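Local coordinates for protein purine nucleoside phosphorylase (Schistosoma mansoni, PDB 5KO5) that catalyses the reversible phosphorolysis of purine nucleosides such as inosine and guanosine, releasing the free base and ribose 1-phosphate, at residues A[25-37]-A[105-118]. Numbering follows the deposited sequence. Where two conformers were deposited one is given.
Sequences VLPDIGIICGSGL and MKLLGVRVLLITNL. With CYT (6-aminopyrimidin-2(1H)-one), chain B; EDO (1,2-ethanediol), chain C; EDO (1,2-ethanediol), chain E.
The D28 carboxylate and the R111 guanidinium run alongside each other, their planes 35° apart; D28 OD1 lies 3.8 Å from R111 NH2 but off the guanidinium plane, and no N-H points at it, so this long salt bridge is purely electrostatic. OD2 of D28 has a second cationic partner, R78. The pair immediately precedes two parallel strands, 29-32 and 112-121, inside the central mixed sheet of the phosphorylase-superfamily fold. R111 N donates to D28 O from above the carbonyl plane, and the parallel hydrogen bonds follow: G30 N to V112 O, L114 N to G30 O, I32 N to L114 O and T116 N to I32 O. One face of the pair carries I29, I31 and L114, the last reaching I281 of helix 259-283; the other carries I32, whose CG1 meets L113 CD1 at 4.0 Å. M105 SD lies 4.1 Å from G30 CA, and V110 CG1 3.6 Å from G30 N. Towards the cytosine pocket, L37 CD1 presses tightly on L118 CD2 (3.5 Å), and L118 itself lines that pocket. With chi1 at 60°, T116 turns its hydroxyl toward 25-37, where OG1 accepts G34 N at 2.9 Å and shares a water with L37 O.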
loop_
_atom_site.group_PDB
_atom_site.type_symbol
_atom_site.label_atom_id
_atom_site.label_comp_id
_atom_site.label_asym_id
_atom_site.label_seq_id
_atom_site.Cartn_x
_atom_site.Cartn_y
_atom_site.Cartn_z
ATOM N N VAL A 25 -14.837 27.765 24.548
ATOM C CA VAL A 25 -15.537 27.752 23.267
ATOM C C VAL A 25 -16.028 26.337 23.007
ATOM O O VAL A 25 -15.250 25.381 23.087
ATOM C CB VAL A 25 -14.621 28.222 22.118
ATOM C CG1 VAL A 25 -15.282 27.975 20.766
ATOM C CG2 VAL A 25 -14.261 29.694 22.288
ATOM N N LEU A 26 -17.315 26.204 22.692
ATOM C CA LEU A 26 -17.891 24.919 22.308
ATOM C C LEU A 26 -18.129 24.923 20.805
ATOM O O LEU A 26 -19.150 25.450 20.339
ATOM C CB LEU A 26 -19.200 24.667 23.062
ATOM C CG LEU A 26 -19.021 24.407 24.562
ATOM C CD1 LEU A 26 -20.359 24.158 25.239
ATOM C CD2 LEU A 26 -18.074 23.233 24.790
ATOM N N PRO A 27 -17.229 24.353 20.008
ATOM C CA PRO A 27 -17.316 24.521 18.554
ATOM C C PRO A 27 -18.325 23.567 17.932
ATOM O O PRO A 27 -18.484 22.424 18.368
ATOM C CB PRO A 27 -15.898 24.176 18.085
ATOM C CG PRO A 27 -15.441 23.149 19.092
ATOM C CD PRO A 27 -16.062 23.548 20.412
ATOM N N ASP A 28 -19.000 24.054 16.888
ATOM C CA ASP A 28 -19.899 23.241 16.077
ATOM C C ASP A 28 -19.261 22.799 14.771
ATOM O O ASP A 28 -19.737 21.839 14.149
ATOM C CB ASP A 28 -21.175 24.031 15.739
ATOM C CG ASP A 28 -21.995 24.393 16.967
ATOM O OD1 ASP A 28 -22.020 23.609 17.939
ATOM O OD2 ASP A 28 -22.624 25.470 16.953
ATOM N N ILE A 29 -18.201 23.479 14.346
ATOM C CA ILE A 29 -17.582 23.281 13.046
ATOM C C ILE A 29 -16.081 23.159 13.251
ATOM O O ILE A 29 -15.491 23.892 14.051
ATOM C CB ILE A 29 -17.903 24.482 12.126
ATOM C CG1 ILE A 29 -19.405 24.551 11.866
ATOM C CG2 ILE A 29 -17.148 24.388 10.826
ATOM C CD1 ILE A 29 -19.899 25.951 11.543
ATOM N N GLY A 30 -15.466 22.221 12.541
ATOM C CA GLY A 30 -14.025 22.070 12.529
ATOM C C GLY A 30 -13.487 22.442 11.164
ATOM O O GLY A 30 -14.174 22.295 10.150
ATOM N N ILE A 31 -12.260 22.959 11.132
ATOM C CA ILE A 31 -11.625 23.304 9.861
ATOM C C ILE A 31 -10.180 22.814 9.842
ATOM O O ILE A 31 -9.451 22.906 10.836
ATOM C CB ILE A 31 -11.754 24.798 9.466
ATOM C CG1 ILE A 31 -10.932 25.694 10.371
ATOM C CG2 ILE A 31 -13.208 25.274 9.497
ATOM C CD1 ILE A 31 -10.952 27.159 9.940
ATOM N N ILE A 32 -9.770 22.285 8.695
ATOM C CA ILE A 32 -8.392 21.885 8.445
ATOM C C ILE A 32 -8.038 22.468 7.089
ATOM O O ILE A 32 -8.759 22.248 6.110
ATOM C CB ILE A 32 -8.239 20.351 8.451
ATOM C CG1 ILE A 32 -8.593 19.774 9.829
ATOM C CG2 ILE A 32 -6.838 19.938 8.036
ATOM C CD1 ILE A 32 -8.657 18.248 9.869
ATOM N N CYS A 33 -6.974 23.254 7.034
ATOM C CA CYS A 33 -6.690 24.075 5.865
ATOM C C CYS A 33 -5.440 23.579 5.156
ATOM O O CYS A 33 -4.478 23.131 5.796
ATOM C CB CYS A 33 -6.500 25.537 6.269
ATOM S SG CYS A 33 -7.926 26.230 7.122
ATOM N N GLY A 34 -5.454 23.669 3.829
ATOM C CA GLY A 34 -4.289 23.298 3.054
ATOM C C GLY A 34 -3.158 24.301 3.204
ATOM O O GLY A 34 -3.317 25.401 3.733
ATOM N N SER A 35 -1.978 23.898 2.733
ATOM C CA SER A 35 -0.797 24.742 2.855
ATOM C C SER A 35 -1.000 26.042 2.089
ATOM O O SER A 35 -1.436 26.033 0.932
ATOM C CB SER A 35 0.424 24.000 2.316
ATOM O OG SER A 35 0.153 23.449 1.038
ATOM N N GLY A 36 -0.694 27.159 2.742
ATOM C CA GLY A 36 -0.922 28.461 2.163
ATOM C C GLY A 36 -2.368 28.907 2.158
ATOM O O GLY A 36 -2.654 30.011 1.676
ATOM N N LEU A 37 -3.280 28.096 2.689
ATOM C CA LEU A 37 -4.710 28.386 2.690
ATOM C C LEU A 37 -5.239 28.560 4.108
ATOM O O LEU A 37 -6.417 28.316 4.374
ATOM C CB LEU A 37 -5.486 27.280 1.979
ATOM C CG LEU A 37 -4.988 26.924 0.583
ATOM C CD1 LEU A 37 -5.826 25.786 0.017
ATOM C CD2 LEU A 37 -5.048 28.148 -0.314
ATOM N N MET A 105 -12.177 16.737 18.230
ATOM C CA MET A 105 -13.211 17.593 17.652
ATOM C C MET A 105 -14.598 17.028 17.909
ATOM O O MET A 105 -15.511 17.769 18.282
ATOM C CB MET A 105 -13.006 17.753 16.149
ATOM C CG MET A 105 -11.840 18.633 15.771
ATOM S SD MET A 105 -11.863 18.861 13.987
ATOM C CE MET A 105 -10.417 19.903 13.759
ATOM N N LYS A 106 -14.776 15.716 17.724
ATOM C CA LYS A 106 -16.087 15.116 17.945
ATOM C C LYS A 106 -16.544 15.327 19.381
ATOM O O LYS A 106 -17.682 15.742 19.625
ATOM C CB LYS A 106 -16.051 13.624 17.600
ATOM C CG LYS A 106 -17.372 12.879 17.887
ATOM C CD LYS A 106 -18.454 13.224 16.860
ATOM C CE LYS A 106 -19.834 12.718 17.246
ATOM N NZ LYS A 106 -19.919 11.246 17.345
ATOM N N LEU A 107 -15.657 15.062 20.349
ATOM C CA LEU A 107 -16.019 15.236 21.752
ATOM C C LEU A 107 -16.260 16.695 22.105
ATOM O O LEU A 107 -17.007 16.982 23.047
ATOM C CB LEU A 107 -14.950 14.642 22.668
ATOM C CG LEU A 107 -14.773 13.127 22.510
ATOM C CD1 LEU A 107 -13.811 12.601 23.552
ATOM C CD2 LEU A 107 -16.099 12.399 22.596
ATOM N N LEU A 108 -15.637 17.625 21.382
ATOM C CA LEU A 108 -15.895 19.042 21.617
ATOM C C LEU A 108 -17.237 19.491 21.068
ATOM O O LEU A 108 -17.697 20.583 21.429
ATOM C CB LEU A 108 -14.790 19.908 21.005
ATOM C CG LEU A 108 -13.405 19.824 21.648
ATOM C CD1 LEU A 108 -12.374 20.562 20.804
ATOM C CD2 LEU A 108 -13.431 20.348 23.084
ATOM N N GLY A 109 -17.870 18.689 20.220
ATOM C CA GLY A 109 -19.164 19.012 19.661
ATOM C C GLY A 109 -19.188 19.261 18.165
ATOM O O GLY A 109 -20.241 19.658 17.645
ATOM N N VAL A 110 -18.072 19.055 17.459
ATOM C CA VAL A 110 -18.030 19.323 16.027
ATOM C C VAL A 110 -18.985 18.394 15.297
ATOM O O VAL A 110 -18.966 17.173 15.497
ATOM C CB VAL A 110 -16.594 19.194 15.497
ATOM C CG1 VAL A 110 -16.579 19.126 13.967
ATOM C CG2 VAL A 110 -15.750 20.361 16.001
ATOM N N ARG A 111 -19.838 18.978 14.449
ATOM C CA ARG A 111 -20.733 18.211 13.597
ATOM C C ARG A 111 -20.379 18.276 12.122
ATOM O O ARG A 111 -20.794 17.389 11.370
ATOM C CB ARG A 111 -22.181 18.691 13.772
ATOM C CG ARG A 111 -22.782 18.372 15.131
ATOM C CD ARG A 111 -24.267 18.706 15.159
ATOM N NE ARG A 111 -24.515 20.137 14.995
ATOM C CZ ARG A 111 -24.570 21.000 16.004
ATOM N NH1 ARG A 111 -24.390 20.579 17.249
ATOM N NH2 ARG A 111 -24.804 22.286 15.771
ATOM N N VAL A 112 -19.625 19.289 11.695
ATOM C CA VAL A 112 -19.234 19.470 10.303
ATOM C C VAL A 112 -17.754 19.814 10.277
ATOM O O VAL A 112 -17.311 20.693 11.026
ATOM C CB VAL A 112 -20.043 20.600 9.643
ATOM C CG1 VAL A 112 -19.514 20.893 8.240
ATOM C CG2 VAL A 112 -21.526 20.238 9.605
ATOM N N LEU A 113 -17.003 19.122 9.421
ATOM C CA LEU A 113 -15.581 19.363 9.215
ATOM C C LEU A 113 -15.384 19.884 7.797
ATOM O O LEU A 113 -15.810 19.238 6.832
ATOM C CB LEU A 113 -14.799 18.068 9.428
ATOM C CG LEU A 113 -13.297 18.107 9.132
ATOM C CD1 LEU A 113 -12.585 19.181 9.965
ATOM C CD2 LEU A 113 -12.717 16.731 9.408
ATOM N N LEU A 114 -14.755 21.054 7.677
ATOM C CA LEU A 114 -14.440 21.673 6.394
ATOM C C LEU A 114 -12.947 21.520 6.149
ATOM O O LEU A 114 -12.144 21.858 7.023
ATOM C CB LEU A 114 -14.781 23.167 6.420
ATOM C CG LEU A 114 -16.211 23.531 6.834
ATOM C CD1 LEU A 114 -16.417 25.049 6.833
ATOM C CD2 LEU A 114 -17.249 22.831 5.944
ATOM N N ILE A 115 -12.573 21.023 4.965
ATOM C CA ILE A 115 -11.181 20.715 4.650
ATOM C C ILE A 115 -10.817 21.322 3.303
ATOM O O ILE A 115 -11.583 21.219 2.339
ATOM C CB ILE A 115 -10.960 19.191 4.591
ATOM C CG1 ILE A 115 -11.458 18.506 5.863
ATOM C CG2 ILE A 115 -9.480 18.880 4.362
ATOM C CD1 ILE A 115 -11.382 16.981 5.796
ATOM N N THR A 116 -9.636 21.933 3.220
ATOM C CA THR A 116 -9.075 22.319 1.932
ATOM C C THR A 116 -7.713 21.660 1.757
ATOM O O THR A 116 -7.057 21.275 2.727
ATOM C CB THR A 116 -8.940 23.847 1.771
ATOM O OG1 THR A 116 -8.076 24.369 2.796
ATOM C CG2 THR A 116 -10.304 24.524 1.858
ATOM N N ASN A 117 -7.303 21.510 0.499
ATOM C CA ASN A 117 -5.994 20.957 0.192
ATOM C C ASN A 117 -5.533 21.512 -1.150
ATOM O O ASN A 117 -6.312 22.106 -1.898
ATOM C CB ASN A 117 -5.996 19.415 0.210
ATOM C CG ASN A 117 -6.877 18.799 -0.867
ATOM O OD1 ASN A 117 -6.681 19.026 -2.062
ATOM N ND2 ASN A 117 -7.838 17.986 -0.446
ATOM N N LEU A 118 -4.245 21.333 -1.430
ATOM C CA LEU A 118 -3.676 21.595 -2.746
ATOM C C LEU A 118 -3.485 20.256 -3.443
ATOM O O LEU A 118 -3.045 19.281 -2.822
ATOM C CB LEU A 118 -2.326 22.311 -2.633
ATOM C CG LEU A 118 -2.274 23.843 -2.653
ATOM C CD1 LEU A 118 -2.786 24.409 -3.972
ATOM C CD2 LEU A 118 -3.035 24.429 -1.501
HETATM N N3 CYT B . 0.264 16.976 -6.251
HETATM C C4 CYT B . 0.286 18.142 -6.898
HETATM N N1 CYT B . -0.187 18.142 -4.230
HETATM C C2 CYT B . 0.044 16.942 -4.912
HETATM O O2 CYT B . 0.063 15.876 -4.287
HETATM N N4 CYT B . 0.521 18.112 -8.215
HETATM C C5 CYT B . 0.043 19.377 -6.222
HETATM C C6 CYT B . -0.180 19.327 -4.901
HETATM C C1 EDO C . -2.533 18.718 0.769
HETATM O O1 EDO C . -1.661 17.600 0.977
HETATM C C2 EDO C . -2.296 19.802 1.798
HETATM O O2 EDO C . -2.551 21.062 1.181
HETATM C C1 EDO E . -18.114 9.797 20.442
HETATM O O1 EDO E . -18.518 9.503 19.096
HETATM C C2 EDO E . -19.296 10.303 21.257
HETATM O O2 EDO E . -19.583 11.670 20.925
HETATM O O HOH W 1 -19.989 22.162 20.868
HETATM O O HOH W 2 -22.368 20.902 18.586
HETATM O O HOH W 3 -8.605 27.069 3.316
#